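Local structure of glycerol dehydratase (Clostridium butyricum, 1R9D) at residues A[286-289]-A[290-293]; A[379-382]-A[383-386]; A[389-392]-A[393-396]; A[758-762]-A[763-767]. The protein probably acts as a glycyl-radical lyase that dehydrates glycerol without vitamin B12, and is seen here with glycerol bound. All coordinates share one frame; numbering follows the deposited sequence.

Contact 1: residues A[286-289]-A[290-293]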
ATOM      1  N   ALA A 286      24.380 -21.019  -5.329  1.00 23.39           N
ATOM      2  CA  ALA A 286      25.614 -20.360  -4.907  1.00 23.53           C
ATOM      3  C   ALA A 286      26.655 -21.325  -4.328  1.00 23.57           C
ATOM      4  O   ALA A 286      26.963 -22.337  -4.954  1.00 23.47           O
ATOM      5  CB  ALA A 286      25.305 -19.246  -3.911  1.00 24.88           C
ATOM      6  N   ARG A 287      27.180 -21.028  -3.139  1.00 23.84           N
ATOM      7  CA  ARG A 287      28.238 -21.852  -2.539  1.00 24.29           C
ATOM      8  C   ARG A 287      27.818 -23.203  -1.963  1.00 24.56           C
ATOM      9  O   ARG A 287      28.029 -23.487  -0.781  1.00 24.68           O
ATOM     10  CB  ARG A 287      28.984 -21.048  -1.469  1.00 24.40           C
ATOM     11  CG  ARG A 287      29.461 -19.682  -1.944  1.00 24.71           C
ATOM     12  CD  ARG A 287      30.522 -19.107  -1.021  1.00 22.24           C
ATOM     13  NE  ARG A 287      31.847 -19.683  -1.262  1.00 22.54           N
ATOM     14  CZ  ARG A 287      32.931 -19.382  -0.551  1.00 23.09           C
ATOM     15  NH1 ARG A 287      32.845 -18.518   0.451  1.00 22.25           N
ATOM     16  NH2 ARG A 287      34.110 -19.922  -0.854  1.00 23.01           N
ATOM     17  N   PHE A 288      27.254 -24.035  -2.828  1.00 24.68           N
ATOM     18  CA  PHE A 288      26.777 -25.372  -2.485  1.00 25.59           C
ATOM     19  C   PHE A 288      27.834 -26.187  -1.734  1.00 26.35           C
ATOM     20  O   PHE A 288      27.529 -26.860  -0.747  1.00 26.53           O
ATOM     21  CB  PHE A 288      26.389 -26.090  -3.782  1.00 26.67           C
ATOM     22  CG  PHE A 288      25.723 -27.425  -3.585  1.00 26.57           C
ATOM     23  CD1 PHE A 288      24.362 -27.507  -3.301  1.00 27.37           C
ATOM     24  CD2 PHE A 288      26.446 -28.604  -3.756  1.00 26.63           C
ATOM     25  CE1 PHE A 288      23.727 -28.752  -3.199  1.00 28.60           C
ATOM     26  CE2 PHE A 288      25.823 -29.849  -3.655  1.00 28.67           C
ATOM     27  CZ  PHE A 288      24.461 -29.922  -3.379  1.00 27.52           C
ATOM     28  N   ASP A 289      29.078 -26.121  -2.197  1.00 25.56           N
ATOM     29  CA  ASP A 289      30.150 -26.875  -1.566  1.00 25.83           C
ATOM     30  C   ASP A 289      30.429 -26.443  -0.131  1.00 26.46           C
ATOM     31  O   ASP A 289      30.871 -27.246   0.690  1.00 26.93           O
ATOM     32  CB  ASP A 289      31.431 -26.795  -2.415  1.00 25.78           C
ATOM     33  CG  ASP A 289      32.034 -25.392  -2.464  1.00 25.56           C
ATOM     34  OD1 ASP A 289      31.286 -24.399  -2.339  1.00 25.49           O
ATOM     35  OD2 ASP A 289      33.265 -25.294  -2.657  1.00 27.19           O
ATOM     36  N   GLN A 290      30.149 -25.186   0.185  1.00 25.54           N
ATOM     37  CA  GLN A 290      30.393 -24.693   1.531  1.00 25.73           C
ATOM     38  C   GLN A 290      29.330 -25.100   2.553  1.00 26.08           C
ATOM     39  O   GLN A 290      29.674 -25.470   3.676  1.00 27.45           O
ATOM     40  CB  GLN A 290      30.547 -23.174   1.506  1.00 25.85           C
ATOM     41  CG  GLN A 290      31.698 -22.709   0.612  1.00 25.04           C
ATOM     42  CD  GLN A 290      33.027 -23.337   1.003  1.00 25.02           C
ATOM     43  OE1 GLN A 290      33.446 -23.253   2.155  1.00 25.93           O
ATOM     44  NE2 GLN A 290      33.697 -23.969   0.040  1.00 23.92           N
ATOM     45  N   TYR A 291      28.053 -25.038   2.189  1.00 25.33           N
ATOM     46  CA  TYR A 291      27.025 -25.426   3.154  1.00 26.79           C
ATOM     47  C   TYR A 291      26.655 -26.908   3.122  1.00 27.70           C
ATOM     48  O   TYR A 291      26.031 -27.411   4.054  1.00 29.45           O
ATOM     49  CB  TYR A 291      25.764 -24.544   3.023  1.00 25.07           C
ATOM     50  CG  TYR A 291      25.106 -24.464   1.660  1.00 25.50           C
ATOM     51  CD1 TYR A 291      24.358 -25.528   1.151  1.00 24.07           C
ATOM     52  CD2 TYR A 291      25.200 -23.301   0.890  1.00 25.22           C
ATOM     53  CE1 TYR A 291      23.715 -25.434  -0.089  1.00 25.57           C
ATOM     54  CE2 TYR A 291      24.565 -23.198  -0.350  1.00 24.69           C
ATOM     55  CZ  TYR A 291      23.826 -24.265  -0.834  1.00 24.96           C
ATOM     56  OH  TYR A 291      23.211 -24.166  -2.063  1.00 24.04           O
ATOM     57  N   MET A 292      27.049 -27.617   2.070  1.00 28.60           N
ATOM     58  CA  MET A 292      26.735 -29.044   1.989  1.00 29.74           C
ATOM     59  C   MET A 292      27.855 -29.922   2.537  1.00 30.30           C
ATOM     60  O   MET A 292      27.602 -31.036   3.000  1.00 30.80           O
ATOM     61  CB  MET A 292      26.442 -29.463   0.545  1.00 29.22           C
ATOM     62  CG  MET A 292      25.168 -28.883  -0.048  1.00 29.07           C
ATOM     63  SD  MET A 292      23.670 -29.311   0.886  1.00 31.08           S
ATOM     64  CE  MET A 292      23.335 -30.987   0.276  1.00 30.68           C
ATOM     65  N   TYR A 293      29.087 -29.422   2.502  1.00 30.41           N
ATOM     66  CA  TYR A 293      30.229 -30.202   2.976  1.00 31.44           C
ATOM     67  C   TYR A 293      30.117 -30.707   4.419  1.00 32.26           C
ATOM     68  O   TYR A 293      30.445 -31.863   4.700  1.00 32.27           O
ATOM     69  CB  TYR A 293      31.530 -29.407   2.810  1.00 32.05           C
ATOM     70  CG  TYR A 293      32.745 -30.151   3.318  1.00 32.26           C
ATOM     71  CD1 TYR A 293      33.201 -31.301   2.676  1.00 33.22           C
ATOM     72  CD2 TYR A 293      33.410 -29.729   4.466  1.00 32.89           C
ATOM     73  CE1 TYR A 293      34.290 -32.016   3.171  1.00 33.26           C
ATOM     74  CE2 TYR A 293      34.496 -30.435   4.970  1.00 34.72           C
ATOM     75  CZ  TYR A 293      34.930 -31.578   4.319  1.00 34.07           C
ATOM     76  OH  TYR A 293      35.994 -32.286   4.831  1.00 35.28           O
TER
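A first torsion of -173° sets the Phe-288 ring opposite its own backbone N and swings it out beside Met-292, whose chain, bent at both chi2 and chi3, folds over one face. Met-292 CG comes down almost on the ring normal, 3.4 Å from the Phe-288 ring centroid, a close CH-pi contact, while the sulfur stands obliquely off in a looser Met-aromatic contact. Tyr-291, with CG between its backbone N and carbonyl carbon (chi1 55°), brings its ring back against the first residues of the helix, and Phe-288 CA sits over one face, 3.8 Å from the Tyr-291 ring centroid. The two aromatic rings meet obliquely, planes at 75°, and the Tyr-291 hydroxyl is held by Pro-285 O.

Arg-287 is the N-cap residue of helix 288-298, and its carbonyl O receives Gln-290 N at 2.9 Å, with a weaker bond from Tyr-291 N. Gln-290 CG packs over one face of the Arg-287 guanidinium, 3.6 Å from Arg-287 NE. The Gln-290 amide gives a weak bond from NE2 to Asp-289 OD2 (3.0 Å) and also reaches Ala-354 O.

Arg-287 pairs with Asp-427, and Asp-289 OD2 bonds with Ser-359 and Gly-345. Met-292 and Tyr-291 lean on helix 260-277, Phe-288 and Asp-289 on helix 357-369 and, with Arg-287, on strand 341-344.

Contact 2: residues A[379-382]-A[383-386]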
ATOM      1  N   ARG A 379      35.360 -20.213  -8.189  1.00 22.12           N
ATOM      2  CA  ARG A 379      35.981 -18.964  -7.763  1.00 21.93           C
ATOM      3  C   ARG A 379      37.482 -19.200  -7.808  1.00 22.60           C
ATOM      4  O   ARG A 379      37.953 -20.281  -7.456  1.00 23.79           O
ATOM      5  CB  ARG A 379      35.544 -18.600  -6.342  1.00 21.61           C
ATOM      6  CG  ARG A 379      34.173 -17.951  -6.276  1.00 22.90           C
ATOM      7  CD  ARG A 379      33.745 -17.665  -4.844  1.00 22.91           C
ATOM      8  NE  ARG A 379      34.785 -16.963  -4.098  1.00 22.25           N
ATOM      9  CZ  ARG A 379      34.625 -16.486  -2.870  1.00 22.92           C
ATOM     10  NH1 ARG A 379      33.458 -16.626  -2.252  1.00 22.88           N
ATOM     11  NH2 ARG A 379      35.639 -15.886  -2.251  1.00 22.75           N
ATOM     12  N   ILE A 380      38.227 -18.191  -8.248  1.00 22.29           N
ATOM     13  CA  ILE A 380      39.677 -18.283  -8.353  1.00 22.68           C
ATOM     14  C   ILE A 380      40.296 -17.102  -7.612  1.00 22.45           C
ATOM     15  O   ILE A 380      39.797 -15.987  -7.708  1.00 22.52           O
ATOM     16  CB  ILE A 380      40.125 -18.211  -9.840  1.00 23.24           C
ATOM     17  CG1 ILE A 380      39.523 -19.379 -10.630  1.00 23.61           C
ATOM     18  CG2 ILE A 380      41.647 -18.204  -9.943  1.00 23.15           C
ATOM     19  CD1 ILE A 380      39.979 -20.752 -10.163  1.00 24.91           C
ATOM     20  N   TRP A 381      41.355 -17.350  -6.850  1.00 23.31           N
ATOM     21  CA  TRP A 381      42.033 -16.270  -6.150  1.00 24.64           C
ATOM     22  C   TRP A 381      43.535 -16.540  -6.121  1.00 25.66           C
ATOM     23  O   TRP A 381      43.989 -17.562  -6.636  1.00 25.48           O
ATOM     24  CB  TRP A 381      41.461 -16.064  -4.736  1.00 25.29           C
ATOM     25  CG  TRP A 381      41.730 -17.144  -3.738  1.00 26.83           C
ATOM     26  CD1 TRP A 381      41.305 -18.444  -3.787  1.00 27.68           C
ATOM     27  CD2 TRP A 381      42.417 -16.991  -2.491  1.00 28.11           C
ATOM     28  NE1 TRP A 381      41.681 -19.108  -2.638  1.00 28.42           N
ATOM     29  CE2 TRP A 381      42.364 -18.238  -1.827  1.00 28.66           C
ATOM     30  CE3 TRP A 381      43.068 -15.919  -1.868  1.00 27.63           C
ATOM     31  CZ2 TRP A 381      42.940 -18.441  -0.568  1.00 30.02           C
ATOM     32  CZ3 TRP A 381      43.642 -16.119  -0.614  1.00 30.22           C
ATOM     33  CH2 TRP A 381      43.573 -17.373   0.022  1.00 29.68           C
ATOM     34  N   ASN A 382      44.311 -15.624  -5.547  1.00 25.85           N
ATOM     35  CA  ASN A 382      45.763 -15.792  -5.520  1.00 27.21           C
ATOM     36  C   ASN A 382      46.266 -17.125  -4.972  1.00 28.06           C
ATOM     37  O   ASN A 382      47.282 -17.642  -5.443  1.00 28.47           O
ATOM     38  CB  ASN A 382      46.429 -14.649  -4.742  1.00 27.19           C
ATOM     39  CG  ASN A 382      46.523 -13.362  -5.550  1.00 28.06           C
ATOM     40  OD1 ASN A 382      47.227 -12.420  -5.163  1.00 28.45           O
ATOM     41  ND2 ASN A 382      45.813 -13.309  -6.668  1.00 25.03           N
ATOM     42  N   LYS A 383      45.562 -17.683  -3.991  1.00 28.30           N
ATOM     43  CA  LYS A 383      45.985 -18.939  -3.392  1.00 29.38           C
ATOM     44  C   LYS A 383      45.180 -20.175  -3.783  1.00 28.44           C
ATOM     45  O   LYS A 383      45.159 -21.162  -3.049  1.00 28.32           O
ATOM     46  CB  LYS A 383      46.015 -18.805  -1.866  1.00 30.95           C
ATOM     47  CG  LYS A 383      47.071 -17.824  -1.359  1.00 34.76           C
ATOM     48  CD  LYS A 383      47.068 -17.747   0.160  1.00 36.23           C
ATOM     49  CE  LYS A 383      48.458 -18.000   0.720  1.00 39.89           C
ATOM     50  NZ  LYS A 383      48.986 -19.347   0.353  1.00 40.53           N
ATOM     51  N   THR A 384      44.518 -20.126  -4.933  1.00 27.64           N
ATOM     52  CA  THR A 384      43.756 -21.279  -5.411  1.00 27.75           C
ATOM     53  C   THR A 384      44.734 -22.439  -5.587  1.00 28.13           C
ATOM     54  O   THR A 384      45.790 -22.270  -6.192  1.00 28.11           O
ATOM     55  CB  THR A 384      43.104 -20.986  -6.779  1.00 26.80           C
ATOM     56  OG1 THR A 384      42.086 -19.993  -6.615  1.00 26.74           O
ATOM     57  CG2 THR A 384      42.502 -22.258  -7.379  1.00 27.36           C
ATOM     58  N   PRO A 385      44.405 -23.625  -5.049  1.00 28.50           N
ATOM     59  CA  PRO A 385      45.309 -24.775  -5.192  1.00 29.31           C
ATOM     60  C   PRO A 385      45.474 -25.116  -6.672  1.00 29.36           C
ATOM     61  O   PRO A 385      44.498 -25.095  -7.421  1.00 28.97           O
ATOM     62  CB  PRO A 385      44.584 -25.886  -4.432  1.00 29.50           C
ATOM     63  CG  PRO A 385      43.774 -25.139  -3.409  1.00 29.24           C
ATOM     64  CD  PRO A 385      43.246 -23.967  -4.206  1.00 28.76           C
ATOM     65  N   ASP A 386      46.695 -25.427  -7.099  1.00 31.19           N
ATOM     66  CA  ASP A 386      46.930 -25.759  -8.501  1.00 32.26           C
ATOM     67  C   ASP A 386      46.057 -26.913  -8.975  1.00 32.20           C
ATOM     68  O   ASP A 386      45.516 -26.879 -10.079  1.00 31.26           O
ATOM     69  CB  ASP A 386      48.401 -26.118  -8.745  1.00 35.38           C
ATOM     70  CG  ASP A 386      49.337 -24.946  -8.518  1.00 37.52           C
ATOM     71  OD1 ASP A 386      48.946 -23.798  -8.822  1.00 39.18           O
ATOM     72  OD2 ASP A 386      50.473 -25.174  -8.048  1.00 40.23           O
TER
HETATM   73  O   HOH W   1      39.828 -20.996  -5.813  1.00 31.58           O
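Thr-384 OG1 is the polar hub here, reaching back across the turn to Trp-381 N. The amide donates to Thr-384 OG1 at 2.8 Å with an N-H...O angle of 173°, so the bond is practically straight. In return, Thr-384 N donates to Trp-381 O at 3.1 Å. One residue therefore satisfies both the NH and the C=O of Trp-381. A water also meets the hydroxyl: it lies 2.6 Å from Thr-384 OG1 and gives a hydrogen to Arg-379 O, also at 2.6 Å, bridging the strand end to the threonine.

The bond from Thr-384 N to Trp-381 O closes a type I beta turn from Trp-381 to Thr-384, and the one from Trp-381 N to Thr-384 OG1 braces it. The turn takes the chain off strand 375-380 and toward helix 386-397; Pro-385 is the N-cap of that helix. The turn also has an apolar lid. The Trp-381 indole folds back over it, its CG lodged between the backbone N and the carbonyl carbon (chi1 69°), and Lys-383 CB meets one face of the six-membered ring in a CH-pi contact, 3.5 Å from its centroid. Lys-383 CD follows along the rim, 3.5 Å from Trp-381 CH2, before the chain turns off from the indole.

The indole NE1 is taken up by Asp-353 OD1, and Asn-382 N by Glu-409 OE2. On the strand, the Arg-379 guanidinium forms a salt bridge with Asp-408, donates to Arg-426 O and meets Tyr-428 in a cation-pi contact.

Contact 3: residues A[389-392]-A[393-396]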
ATOM      1  N   LEU A 389      42.460 -25.654  -9.934  1.00 28.25           N
ATOM      2  CA  LEU A 389      42.384 -24.962 -11.207  1.00 28.04           C
ATOM      3  C   LEU A 389      42.573 -25.949 -12.360  1.00 28.18           C
ATOM      4  O   LEU A 389      41.912 -25.842 -13.390  1.00 27.32           O
ATOM      5  CB  LEU A 389      43.445 -23.852 -11.277  1.00 29.24           C
ATOM      6  CG  LEU A 389      43.485 -23.043 -12.578  1.00 29.35           C
ATOM      7  CD1 LEU A 389      42.101 -22.504 -12.905  1.00 28.82           C
ATOM      8  CD2 LEU A 389      44.484 -21.905 -12.435  1.00 30.99           C
ATOM      9  N   LEU A 390      43.471 -26.916 -12.187  1.00 28.48           N
ATOM     10  CA  LEU A 390      43.708 -27.900 -13.239  1.00 28.82           C
ATOM     11  C   LEU A 390      42.491 -28.796 -13.437  1.00 28.55           C
ATOM     12  O   LEU A 390      42.166 -29.169 -14.564  1.00 27.61           O
ATOM     13  CB  LEU A 390      44.946 -28.738 -12.916  1.00 30.66           C
ATOM     14  CG  LEU A 390      46.271 -27.984 -13.096  1.00 32.03           C
ATOM     15  CD1 LEU A 390      47.438 -28.851 -12.638  1.00 32.43           C
ATOM     16  CD2 LEU A 390      46.436 -27.595 -14.568  1.00 32.45           C
ATOM     17  N   ARG A 391      41.812 -29.132 -12.347  1.00 27.91           N
ATOM     18  CA  ARG A 391      40.624 -29.970 -12.448  1.00 27.44           C
ATOM     19  C   ARG A 391      39.533 -29.194 -13.176  1.00 27.03           C
ATOM     20  O   ARG A 391      38.783 -29.758 -13.968  1.00 26.00           O
ATOM     21  CB  ARG A 391      40.132 -30.383 -11.058  1.00 28.55           C
ATOM     22  CG  ARG A 391      39.031 -31.442 -11.082  1.00 30.31           C
ATOM     23  CD  ARG A 391      39.517 -32.727 -11.751  1.00 31.48           C
ATOM     24  NE  ARG A 391      38.579 -33.833 -11.562  1.00 31.38           N
ATOM     25  CZ  ARG A 391      38.717 -35.035 -12.117  1.00 32.78           C
ATOM     26  NH1 ARG A 391      39.756 -35.292 -12.904  1.00 32.30           N
ATOM     27  NH2 ARG A 391      37.827 -35.988 -11.871  1.00 32.34           N
ATOM     28  N   ALA A 392      39.441 -27.894 -12.907  1.00 26.24           N
ATOM     29  CA  ALA A 392      38.443 -27.068 -13.576  1.00 26.74           C
ATOM     30  C   ALA A 392      38.773 -27.044 -15.068  1.00 26.43           C
ATOM     31  O   ALA A 392      37.880 -27.111 -15.917  1.00 25.41           O
ATOM     32  CB  ALA A 392      38.450 -25.652 -13.000  1.00 27.01           C
ATOM     33  N   ALA A 393      40.064 -26.952 -15.381  1.00 25.75           N
ATOM     34  CA  ALA A 393      40.507 -26.940 -16.772  1.00 26.61           C
ATOM     35  C   ALA A 393      40.116 -28.246 -17.464  1.00 26.34           C
ATOM     36  O   ALA A 393      39.742 -28.236 -18.632  1.00 26.74           O
ATOM     37  CB  ALA A 393      42.018 -26.736 -16.845  1.00 25.74           C
ATOM     38  N   GLU A 394      40.211 -29.364 -16.746  1.00 28.09           N
ATOM     39  CA  GLU A 394      39.831 -30.664 -17.302  1.00 28.83           C
ATOM     40  C   GLU A 394      38.355 -30.652 -17.679  1.00 28.50           C
ATOM     41  O   GLU A 394      37.950 -31.231 -18.691  1.00 27.10           O
ATOM     42  CB  GLU A 394      40.039 -31.795 -16.289  1.00 31.20           C
ATOM     43  CG  GLU A 394      41.447 -32.304 -16.126  1.00 34.64           C
ATOM     44  CD  GLU A 394      41.472 -33.687 -15.487  1.00 35.85           C
ATOM     45  OE1 GLU A 394      41.182 -34.682 -16.193  1.00 37.76           O
ATOM     46  OE2 GLU A 394      41.764 -33.779 -14.277  1.00 37.26           O
ATOM     47  N   LEU A 395      37.539 -30.016 -16.842  1.00 27.61           N
ATOM     48  CA  LEU A 395      36.111 -29.931 -17.111  1.00 27.13           C
ATOM     49  C   LEU A 395      35.875 -29.099 -18.365  1.00 26.44           C
ATOM     50  O   LEU A 395      35.071 -29.462 -19.220  1.00 25.73           O
ATOM     51  CB  LEU A 395      35.375 -29.303 -15.926  1.00 26.99           C
ATOM     52  CG  LEU A 395      33.879 -29.034 -16.123  1.00 27.98           C
ATOM     53  CD1 LEU A 395      33.143 -30.326 -16.478  1.00 26.71           C
ATOM     54  CD2 LEU A 395      33.310 -28.432 -14.852  1.00 26.36           C
ATOM     55  N   THR A 396      36.581 -27.979 -18.479  1.00 25.97           N
ATOM     56  CA  THR A 396      36.434 -27.125 -19.655  1.00 25.62           C
ATOM     57  C   THR A 396      36.728 -27.919 -20.932  1.00 24.82           C
ATOM     58  O   THR A 396      36.080 -27.724 -21.956  1.00 25.09           O
ATOM     59  CB  THR A 396      37.399 -25.918 -19.595  1.00 26.09           C
ATOM     60  OG1 THR A 396      37.041 -25.073 -18.493  1.00 25.94           O
ATOM     61  CG2 THR A 396      37.331 -25.116 -20.880  1.00 26.74           C
TER
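Arg-391 and Glu-394, one helical turn apart, join in a salt bridge: Arg-391 NH1 donates to Glu-394 OE2 at 2.9 Å. The oxygen lies at the guanidinium edge, in its plane, but the NH1 comes to it from above the carboxylate plane, the two flat groups being turned 70° against each other. Arg-391 gets there by setting CG anti to the backbone N (chi1 -171°) and bending at chi2, which also brings CD within 3.5 Å of Glu-394 OE2.

Both ends have further partners. Arg-391 NH2 pairs with Glu-364, while Gly-5 near the N terminus offers its O to Arg-391 NH1 and its N to Glu-394 OE1; with two acids close, the arginine's positive charge is probably well compensated.

All eight residues belong to helix 386-397, the crossover helix of a beta-alpha-beta unit between strands 375-380 and 404-407. Its turns are held by regular i to i+4 bonds, such as Glu-394 N to Leu-390 O at 2.9 Å and Thr-396 N to Ala-392 O at 3.0 Å.

The tight side is made by small and branched residues. Ala-392 and Leu-389 pack on Tyr-405 of strand 404-407, Ala-393 on Leu-716 of helix 712-728, and Leu-395 against helix 357-369. Looser, by contrast, is the partly exposed Leu-390, whose side chain makes no close contact with residues 393-396; Arg-391 is partly exposed too, yet firmly held.

Contact 4: residues A[758-762]-A[763-767]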
ATOM      1  N   ILE A 758      25.593 -29.963 -25.877  1.00 30.40           N
ATOM      2  CA  ILE A 758      25.498 -28.771 -25.034  1.00 30.19           C
ATOM      3  C   ILE A 758      26.490 -27.718 -25.513  1.00 30.65           C
ATOM      4  O   ILE A 758      27.607 -28.050 -25.908  1.00 31.43           O
ATOM      5  CB  ILE A 758      25.840 -29.081 -23.562  1.00 30.94           C
ATOM      6  CG1 ILE A 758      24.990 -30.250 -23.053  1.00 31.39           C
ATOM      7  CG2 ILE A 758      25.595 -27.836 -22.700  1.00 29.92           C
ATOM      8  CD1 ILE A 758      23.498 -29.984 -23.096  1.00 31.31           C
ATOM      9  N   VAL A 759      26.084 -26.452 -25.467  1.00 29.40           N
ATOM     10  CA  VAL A 759      26.953 -25.359 -25.888  1.00 30.02           C
ATOM     11  C   VAL A 759      26.808 -24.155 -24.957  1.00 29.03           C
ATOM     12  O   VAL A 759      25.758 -23.943 -24.352  1.00 28.39           O
ATOM     13  CB  VAL A 759      26.624 -24.898 -27.325  1.00 30.47           C
ATOM     14  CG1 VAL A 759      25.227 -24.306 -27.376  1.00 32.49           C
ATOM     15  CG2 VAL A 759      27.642 -23.876 -27.793  1.00 32.35           C
ATOM     16  N   ARG A 760      27.870 -23.368 -24.851  1.00 28.70           N
ATOM     17  CA  ARG A 760      27.851 -22.180 -24.009  1.00 28.05           C
ATOM     18  C   ARG A 760      27.300 -21.006 -24.810  1.00 27.44           C
ATOM     19  O   ARG A 760      27.772 -20.731 -25.917  1.00 27.89           O
ATOM     20  CB  ARG A 760      29.270 -21.840 -23.551  1.00 29.17           C
ATOM     21  CG  ARG A 760      29.328 -20.832 -22.430  1.00 30.63           C
ATOM     22  CD  ARG A 760      28.684 -21.422 -21.192  1.00 32.07           C
ATOM     23  NE  ARG A 760      28.858 -20.573 -20.027  1.00 33.86           N
ATOM     24  CZ  ARG A 760      28.447 -20.891 -18.806  1.00 32.73           C
ATOM     25  NH1 ARG A 760      27.832 -22.048 -18.589  1.00 32.77           N
ATOM     26  NH2 ARG A 760      28.663 -20.058 -17.802  1.00 31.95           N
ATOM     27  N   VAL A 761      26.300 -20.322 -24.264  1.00 25.49           N
ATOM     28  CA  VAL A 761      25.730 -19.161 -24.928  1.00 24.58           C
ATOM     29  C   VAL A 761      26.427 -17.934 -24.325  1.00 26.25           C
ATOM     30  O   VAL A 761      27.373 -17.409 -24.912  1.00 27.85           O
ATOM     31  CB  VAL A 761      24.197 -19.081 -24.713  1.00 24.26           C
ATOM     32  CG1 VAL A 761      23.627 -17.891 -25.465  1.00 23.89           C
ATOM     33  CG2 VAL A 761      23.534 -20.366 -25.211  1.00 23.48           C
ATOM     34  N   ALA A 762      25.983 -17.495 -23.149  1.00 25.19           N
ATOM     35  CA  ALA A 762      26.600 -16.349 -22.478  1.00 25.02           C
ATOM     36  C   ALA A 762      26.237 -16.350 -20.997  1.00 24.61           C
ATOM     37  O   ALA A 762      25.190 -15.837 -20.611  1.00 26.04           O
ATOM     38  CB  ALA A 762      26.143 -15.042 -23.133  1.00 24.98           C
ATOM     39  N   GLY A 763      27.105 -16.927 -20.169  1.00 24.83           N
ATOM     40  CA  GLY A 763      26.833 -16.988 -18.745  1.00 24.64           C
ATOM     41  C   GLY A 763      26.023 -18.226 -18.404  1.00 25.41           C
ATOM     42  O   GLY A 763      25.706 -18.483 -17.238  1.00 25.70           O
ATOM     43  N   TYR A 764      25.690 -18.999 -19.432  1.00 24.66           N
ATOM     44  CA  TYR A 764      24.920 -20.224 -19.253  1.00 25.14           C
ATOM     45  C   TYR A 764      25.109 -21.116 -20.464  1.00 25.52           C
ATOM     46  O   TYR A 764      25.453 -20.641 -21.547  1.00 24.85           O
ATOM     47  CB  TYR A 764      23.426 -19.915 -19.089  1.00 23.88           C
ATOM     48  CG  TYR A 764      22.707 -19.434 -20.344  1.00 24.29           C
ATOM     49  CD1 TYR A 764      21.808 -20.267 -21.027  1.00 24.22           C
ATOM     50  CD2 TYR A 764      22.879 -18.137 -20.818  1.00 23.59           C
ATOM     51  CE1 TYR A 764      21.096 -19.803 -22.140  1.00 24.10           C
ATOM     52  CE2 TYR A 764      22.178 -17.668 -21.930  1.00 23.54           C
ATOM     53  CZ  TYR A 764      21.284 -18.504 -22.582  1.00 24.73           C
ATOM     54  OH  TYR A 764      20.563 -18.018 -23.651  1.00 24.17           O
ATOM     55  N   SER A 765      24.881 -22.409 -20.269  1.00 25.98           N
ATOM     56  CA  SER A 765      24.996 -23.373 -21.350  1.00 26.53           C
ATOM     57  C   SER A 765      23.585 -23.782 -21.754  1.00 26.89           C
ATOM     58  O   SER A 765      22.630 -23.562 -21.004  1.00 26.62           O
ATOM     59  CB  SER A 765      25.800 -24.590 -20.893  1.00 27.46           C
ATOM     60  OG  SER A 765      27.152 -24.234 -20.630  1.00 29.06           O
ATOM     61  N   ALA A 766      23.443 -24.361 -22.940  1.00 25.59           N
ATOM     62  CA  ALA A 766      22.127 -24.773 -23.400  1.00 25.67           C
ATOM     63  C   ALA A 766      22.203 -25.940 -24.359  1.00 26.85           C
ATOM     64  O   ALA A 766      23.257 -26.229 -24.924  1.00 26.54           O
ATOM     65  CB  ALA A 766      21.422 -23.606 -24.085  1.00 25.32           C
ATOM     66  N   GLN A 767      21.070 -26.614 -24.519  1.00 26.63           N
ATOM     67  CA  GLN A 767      20.964 -27.721 -25.453  1.00 27.25           C
ATOM     68  C   GLN A 767      20.933 -27.009 -26.799  1.00 27.22           C
ATOM     69  O   GLN A 767      19.974 -26.299 -27.119  1.00 26.42           O
ATOM     70  CB  GLN A 767      19.656 -28.479 -25.208  1.00 29.12           C
ATOM     71  CG  GLN A 767      19.316 -29.526 -26.253  1.00 29.96           C
ATOM     72  CD  GLN A 767      17.983 -30.198 -25.968  1.00 31.91           C
ATOM     73  OE1 GLN A 767      17.027 -29.543 -25.549  1.00 31.14           O
ATOM     74  NE2 GLN A 767      17.909 -31.505 -26.206  1.00 30.04           N
TER
HETATM   75  O   HOH W   2      27.811 -18.860 -15.326  1.00 27.48           O
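Strands 758-760 and 765-767 run antiparallel, joined by two bonds of the Val-759/Ala-766 pair, with Val-761 N to Tyr-764 O closing the end of the hairpin. Val-759 N gives to Ala-766 O at 2.9 Å. Ala-766 N returns a bond to Val-759 O at 2.7 Å. Arg-760 and Ser-765 form a non-hydrogen-bonded pair whose side chains share a face. The arginine, bent at chi2, curls back over the loop: NH1 donates nearly straight to Ser-765 OG at 3.1 Å, in the guanidinium plane, and Tyr-764 N lies over the centre of one guanidinium face. A water links Gly-763 O to Arg-760 NH2, weakly at the arginine.

This hairpin tip is the glycyl-radical loop: Gly-763 is the predicted radical site, though no radical is present in this model. Its backbone takes a positive-phi conformation (phi 88°, psi -1°) that suits glycine, and its N donates to Gln-735 OE1.

Val-761 CB lies over the Tyr-764 ring, 3.9 Å from the centroid, with Ala-762 O near the ring edge. The Tyr-764 hydroxyl bonds to Gly-334 O, its ring meets Tyr-339 edge-to-face, and its side chain is about 6 Å from bound glycerol. Ser-765 OG also bonds to Leu-400 O.

Overall arrangement
From the N terminus, contact 1 comes first, at the start of helix 288-298, and contact 2 follows at the turn leaving strand 375-380. They touch through their arginines, Arg-287 CZ lying 3.3 Å from Arg-379 NH1. Contact 3 lies on the helix that this turn introduces; Ile-380 CD1 packs on Leu-389 CD1 at 3.9 Å. Contacts 1 and 3 run along helices, contact 2 closes a beta turn and contact 4 a hairpin near the C terminus; all are in series, none enclosing or crossing another. One mixed sheet ties them together: contact 1 packs on strand 341-344, contact 2 ends strand 375-380, contact 3 packs on strand 404-407, and contact 4 bonds to Gln-735 and Asn-737 of strand 733-738.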